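PDB 3PFD: acyl-CoA dehydrogenase from Mycobacterium thermoresistibile, which probably oxidises saturated acyl-CoA thioesters to 2,3-dehydroacyl-CoA, passing the electrons to its flavin cofactor. Local coordinates for residues Pro257-Gln262 / Gln374-Thr379. Numbering follows the deposited sequence.
Sequences PTIGAQ and QIYEGT. With FDA (dihydroflavine-adenine dinucleotide), chain B.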
ATOM      1  N   PRO C 257     -15.507  10.331 -15.194  1.00 18.05           N
ATOM      2  CA  PRO C 257     -15.996  10.454 -13.808  1.00 16.82           C
ATOM      3  C   PRO C 257     -17.177   9.544 -13.496  1.00 16.86           C
ATOM      4  O   PRO C 257     -17.360   9.168 -12.330  1.00 16.54           O
ATOM      5  CB  PRO C 257     -16.393  11.938 -13.691  1.00 17.18           C
ATOM      6  CG  PRO C 257     -15.581  12.649 -14.777  1.00 18.61           C
ATOM      7  CD  PRO C 257     -15.518  11.628 -15.913  1.00 18.10           C
ATOM      8  N   THR C 258     -17.982   9.192 -14.515  1.00 17.00           N
ATOM      9  CA  THR C 258     -19.157   8.327 -14.298  1.00 16.42           C
ATOM     10  C   THR C 258     -18.724   6.897 -13.958  1.00 16.06           C
ATOM     11  O   THR C 258     -19.360   6.228 -13.166  1.00 16.13           O
ATOM     12  CB  THR C 258     -20.163   8.352 -15.483  1.00 16.76           C
ATOM     13  OG1 THR C 258     -19.610   7.673 -16.608  1.00 18.15           O
ATOM     14  CG2 THR C 258     -20.526   9.803 -15.875  1.00 15.58           C
ATOM     15  N   ILE C 259     -17.602   6.453 -14.516  1.00 16.47           N
ATOM     16  CA  ILE C 259     -17.026   5.177 -14.102  1.00 15.48           C
ATOM     17  C   ILE C 259     -16.401   5.295 -12.705  1.00 14.25           C
ATOM     18  O   ILE C 259     -16.473   4.374 -11.906  1.00 14.24           O
ATOM     19  CB  ILE C 259     -16.038   4.618 -15.142  1.00 15.80           C
ATOM     20  CG1 ILE C 259     -16.775   4.341 -16.477  1.00 16.60           C
ATOM     21  CG2 ILE C 259     -15.347   3.346 -14.619  1.00 13.93           C
ATOM     22  CD1 ILE C 259     -18.031   3.468 -16.370  1.00 12.07           C
ATOM     23  N   GLY C 260     -15.831   6.444 -12.392  1.00 14.43           N
ATOM     24  CA  GLY C 260     -15.486   6.737 -10.995  1.00 13.55           C
ATOM     25  C   GLY C 260     -16.700   6.590 -10.093  1.00 14.44           C
ATOM     26  O   GLY C 260     -16.632   5.942  -9.021  1.00 13.77           O
ATOM     27  N   ALA C 261     -17.818   7.198 -10.506  1.00 14.52           N
ATOM     28  CA  ALA C 261     -19.054   7.164  -9.708  1.00 14.82           C
ATOM     29  C   ALA C 261     -19.570   5.743  -9.529  1.00 14.68           C
ATOM     30  O   ALA C 261     -20.071   5.361  -8.462  1.00 14.95           O
ATOM     31  CB  ALA C 261     -20.148   8.051 -10.358  1.00 14.95           C
ATOM     32  N   GLN C 262     -19.492   4.970 -10.601  1.00 14.92           N
ATOM     33  CA  GLN C 262     -19.834   3.551 -10.536  1.00 15.09           C
ATOM     34  C   GLN C 262     -19.001   2.810  -9.460  1.00 14.20           C
ATOM     35  O   GLN C 262     -19.529   2.030  -8.638  1.00 13.18           O
ATOM     36  CB  GLN C 262     -19.622   2.916 -11.919  1.00 15.03           C
ATOM     37  CG  GLN C 262     -19.879   1.418 -11.984  1.00 15.65           C
ATOM     38  CD  GLN C 262     -19.582   0.879 -13.362  1.00 17.38           C
ATOM     39  OE1 GLN C 262     -18.429   0.684 -13.723  1.00 16.77           O
ATOM     40  NE2 GLN C 262     -20.624   0.674 -14.158  1.00 17.10           N
ATOM     41  N   GLN C 374     -11.192  -0.586 -13.133  1.00 11.89           N
ATOM     42  CA  GLN C 374      -9.763  -0.262 -13.345  1.00 11.97           C
ATOM     43  C   GLN C 374      -9.341  -0.461 -14.804  1.00 12.40           C
ATOM     44  O   GLN C 374      -8.228  -0.046 -15.215  1.00 12.64           O
ATOM     45  CB  GLN C 374      -8.877  -1.136 -12.440  1.00 11.92           C
ATOM     46  CG  GLN C 374      -9.107  -0.914 -10.960  1.00 11.35           C
ATOM     47  CD  GLN C 374      -8.258  -1.826 -10.088  1.00 12.59           C
ATOM     48  OE1 GLN C 374      -8.395  -3.056 -10.138  1.00  9.20           O
ATOM     49  NE2 GLN C 374      -7.361  -1.223  -9.290  1.00 10.90           N
ATOM     50  N   ILE C 375     -10.231  -1.071 -15.598  1.00 13.36           N
ATOM     51  CA  ILE C 375      -9.863  -1.521 -16.952  1.00 13.57           C
ATOM     52  C   ILE C 375     -10.561  -0.732 -18.046  1.00 14.75           C
ATOM     53  O   ILE C 375      -9.880  -0.222 -18.941  1.00 13.60           O
ATOM     54  CB  ILE C 375     -10.074  -3.054 -17.168  1.00 14.10           C
ATOM     55  CG1 ILE C 375      -9.251  -3.858 -16.172  1.00 12.98           C
ATOM     56  CG2 ILE C 375      -9.772  -3.492 -18.660  1.00 13.28           C
ATOM     57  CD1 ILE C 375      -9.538  -5.330 -16.201  1.00 11.83           C
ATOM     58  N   TYR C 376     -11.899  -0.658 -18.028  1.00 15.48           N
ATOM     59  CA  TYR C 376     -12.556   0.042 -19.143  1.00 16.24           C
ATOM     60  C   TYR C 376     -12.588   1.553 -19.027  1.00 16.88           C
ATOM     61  O   TYR C 376     -12.240   2.101 -17.978  1.00 16.74           O
ATOM     62  CB  TYR C 376     -13.942  -0.518 -19.566  1.00 17.38           C
ATOM     63  CG  TYR C 376     -15.064  -0.547 -18.552  1.00 15.71           C
ATOM     64  CD1 TYR C 376     -16.238  -1.232 -18.856  1.00 16.30           C
ATOM     65  CD2 TYR C 376     -14.962   0.067 -17.302  1.00 14.19           C
ATOM     66  CE1 TYR C 376     -17.295  -1.324 -17.940  1.00 15.38           C
ATOM     67  CE2 TYR C 376     -16.022  -0.015 -16.365  1.00 13.71           C
ATOM     68  CZ  TYR C 376     -17.187  -0.719 -16.711  1.00 15.30           C
ATOM     69  OH  TYR C 376     -18.246  -0.833 -15.843  1.00 15.70           O
ATOM     70  N   GLU C 377     -13.040   2.194 -20.110  1.00 17.09           N
ATOM     71  CA  GLU C 377     -12.895   3.632 -20.336  1.00 17.97           C
ATOM     72  C   GLU C 377     -11.471   4.161 -20.065  1.00 17.93           C
ATOM     73  O   GLU C 377     -11.312   5.288 -19.557  1.00 18.43           O
ATOM     74  CB  GLU C 377     -13.962   4.436 -19.545  1.00 18.22           C
ATOM     75  CG  GLU C 377     -15.388   4.075 -19.961  1.00 17.98           C
ATOM     76  CD  GLU C 377     -16.429   5.148 -19.648  1.00 19.97           C
ATOM     77  OE1 GLU C 377     -16.037   6.332 -19.467  1.00 19.39           O
ATOM     78  OE2 GLU C 377     -17.643   4.789 -19.612  1.00 14.50           O
ATOM     79  N   GLY C 378     -10.468   3.355 -20.429  1.00 16.99           N
ATOM     80  CA  GLY C 378      -9.052   3.704 -20.241  1.00 16.48           C
ATOM     81  C   GLY C 378      -8.533   2.919 -19.037  1.00 15.47           C
ATOM     82  O   GLY C 378      -8.986   3.155 -17.915  1.00 15.31           O
ATOM     83  N   THR C 379      -7.622   1.971 -19.253  1.00 14.39           N
ATOM     84  CA  THR C 379      -7.059   1.244 -18.114  1.00 14.07           C
ATOM     85  C   THR C 379      -6.449   2.264 -17.161  1.00 13.00           C
ATOM     86  O   THR C 379      -6.139   3.368 -17.588  1.00 13.49           O
ATOM     87  CB  THR C 379      -5.965   0.278 -18.511  1.00 14.31           C
ATOM     88  OG1 THR C 379      -4.845   1.017 -19.006  1.00 12.88           O
ATOM     89  CG2 THR C 379      -6.478  -0.756 -19.573  1.00 14.31           C
TER
HETATM   90  PA  FDA B 390      -4.318  -3.530 -23.877  1.00 15.52           P
HETATM   91  O1A FDA B 390      -4.342  -2.146 -24.466  1.00 17.32           O
HETATM   92  O2A FDA B 390      -3.718  -4.683 -24.642  1.00 13.27           O
HETATM   93  O5B FDA B 390      -3.577  -3.416 -22.450  1.00 17.36           O
HETATM   94  C5B FDA B 390      -2.891  -4.513 -21.836  1.00 16.31           C
HETATM   95  C4B FDA B 390      -2.080  -3.988 -20.642  1.00 17.80           C
HETATM   96  O4B FDA B 390      -1.027  -3.128 -21.093  1.00 15.47           O
HETATM   97  C3B FDA B 390      -2.936  -3.142 -19.697  1.00 18.47           C
HETATM   98  O3B FDA B 390      -2.442  -3.342 -18.365  1.00 16.11           O
HETATM   99  C2B FDA B 390      -2.634  -1.717 -20.130  1.00 15.88           C
HETATM  100  O2B FDA B 390      -2.823  -0.764 -19.080  1.00 17.47           O
HETATM  101  C1B FDA B 390      -1.177  -1.835 -20.517  1.00 15.45           C
HETATM  102  N9A FDA B 390      -0.739  -0.757 -21.427  1.00 16.39           N
HETATM  103  C8A FDA B 390      -1.108  -0.592 -22.710  1.00 17.43           C
HETATM  104  N7A FDA B 390      -0.485   0.503 -23.215  1.00 16.06           N
HETATM  105  C5A FDA B 390       0.282   1.035 -22.232  1.00 17.68           C
HETATM  106  C6A FDA B 390       1.127   2.154 -22.167  1.00 17.05           C
HETATM  107  N6A FDA B 390       1.289   2.965 -23.258  1.00 14.68           N
HETATM  108  N1A FDA B 390       1.777   2.419 -21.001  1.00 15.80           N
HETATM  109  C2A FDA B 390       1.592   1.614 -19.932  1.00 17.50           C
HETATM  110  N3A FDA B 390       0.790   0.524 -19.959  1.00 14.46           N
HETATM  111  C4A FDA B 390       0.116   0.223 -21.098  1.00 17.16           C
HETATM  112  N1  FDA B 390     -14.637  -0.607 -25.606  1.00 20.23           N
HETATM  113  C2  FDA B 390     -15.586  -0.057 -26.425  1.00 21.96           C
HETATM  114  O2  FDA B 390     -15.284   0.425 -27.550  1.00 22.56           O
HETATM  115  N3  FDA B 390     -16.878  -0.031 -26.033  1.00 20.43           N
HETATM  116  C4  FDA B 390     -17.249  -0.538 -24.836  1.00 19.27           C
HETATM  117  O4  FDA B 390     -18.457  -0.493 -24.545  1.00 17.75           O
HETATM  118  C4X FDA B 390     -16.293  -1.091 -23.959  1.00 18.25           C
HETATM  119  N5  FDA B 390     -16.655  -1.706 -22.815  1.00 16.86           N
HETATM  120  C5X FDA B 390     -15.884  -2.670 -22.282  1.00 16.06           C
HETATM  121  C6  FDA B 390     -16.427  -3.652 -21.442  1.00 16.75           C
HETATM  122  C7  FDA B 390     -15.615  -4.696 -20.961  1.00 16.64           C
HETATM  123  C7M FDA B 390     -16.196  -5.753 -20.047  1.00 16.08           C
HETATM  124  C8  FDA B 390     -14.266  -4.740 -21.283  1.00 16.47           C
HETATM  125  C8M FDA B 390     -13.359  -5.844 -20.768  1.00 14.95           C
HETATM  126  C9  FDA B 390     -13.729  -3.765 -22.102  1.00 14.95           C
HETATM  127  C9A FDA B 390     -14.533  -2.740 -22.614  1.00 16.51           C
HETATM  128  N10 FDA B 390     -14.039  -1.904 -23.638  1.00 16.94           N
HETATM  129  C10 FDA B 390     -14.967  -1.119 -24.375  1.00 18.46           C
HETATM  130  C1' FDA B 390     -12.652  -2.033 -24.088  1.00 15.76           C
HETATM  131  C2' FDA B 390     -11.667  -1.378 -23.109  1.00 17.47           C
HETATM  132  O2' FDA B 390     -11.707   0.066 -23.142  1.00 19.49           O
HETATM  133  C3' FDA B 390     -10.291  -1.939 -23.398  1.00 17.12           C
HETATM  134  O3' FDA B 390     -10.229  -3.277 -22.842  1.00 15.07           O
HETATM  135  C4' FDA B 390      -9.168  -1.068 -22.804  1.00 18.60           C
HETATM  136  O4' FDA B 390      -9.059   0.161 -23.525  1.00 21.74           O
HETATM  137  C5' FDA B 390      -7.816  -1.769 -22.839  1.00 16.96           C
HETATM  138  O5' FDA B 390      -7.601  -2.332 -24.140  1.00 18.76           O
HETATM  139  P   FDA B 390      -7.159  -3.875 -24.254  1.00 17.77           P
HETATM  140  O1P FDA B 390      -8.191  -4.701 -23.528  1.00 19.89           O
HETATM  141  O2P FDA B 390      -6.837  -4.177 -25.699  1.00 18.22           O
HETATM  142  O3P FDA B 390      -5.817  -3.945 -23.364  1.00 15.51           O
HETATM  143  O   HOH W   1     -19.816   6.306 -19.052  1.00 19.41           O
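Two torsions bring Tyr376 to Gln262: the tyrosine places its ring between its own backbone N and carbonyl carbon (chi1 60°), while the glutamine sends CG directly opposite its backbone N (chi1 177°) and continues as an extended chain to the phenol. The hydroxyl OH of Tyr376 donates to OE1 of Gln262 at 2.6 Å, in the carbonyl plane and on a lone pair, with a C=O...donor angle of 113°. Amide and ring lie nearly coplanar, and NE2 of Gln262 is hydrogen-bonded to OG of Ser98, which is consistent with a single orientation of this buried amide. The opposite side of the ring serves the cofactor: CD1 of Tyr376 lies 3.5 Å from C6 of the flavin, which approaches at the ring edge. Ile259 touches both Tyr376 and Glu377. Its CG2 comes obliquely to CE2 of Tyr376 at 3.8 Å, and its CG1 turns to the Glu377 carboxylate, 3.3 Å from OE2. A water donates to OE2 of Glu377, its oxygen 2.7 Å from that atom, and also to OG1 of Thr258, tying the carboxylate to the helix, whereas OE1 of Glu377 is hydrogen-bonded to OG1 of Thr255 just upstream. Further along, Thr379, N-cap of helix 380-391, donates a hydrogen bond from OG1 to O2B of the cofactor's adenosine ribose at 2.7 Å. As a worked example of how a loop at a cofactor site joins a helix, the loop 374-379 between helices 363-373 and 380-391 meets helix 256-280 through one hydrogen bond, one water bridge and the Ile259 packing, within the helical C-terminal domain of an acyl-CoA dehydrogenase, where Tyr376, Glu377 and Thr379 belong to the pocket of the reduced FAD, Tyr376 at the flavin ring and Thr379 at the adenosine ribose.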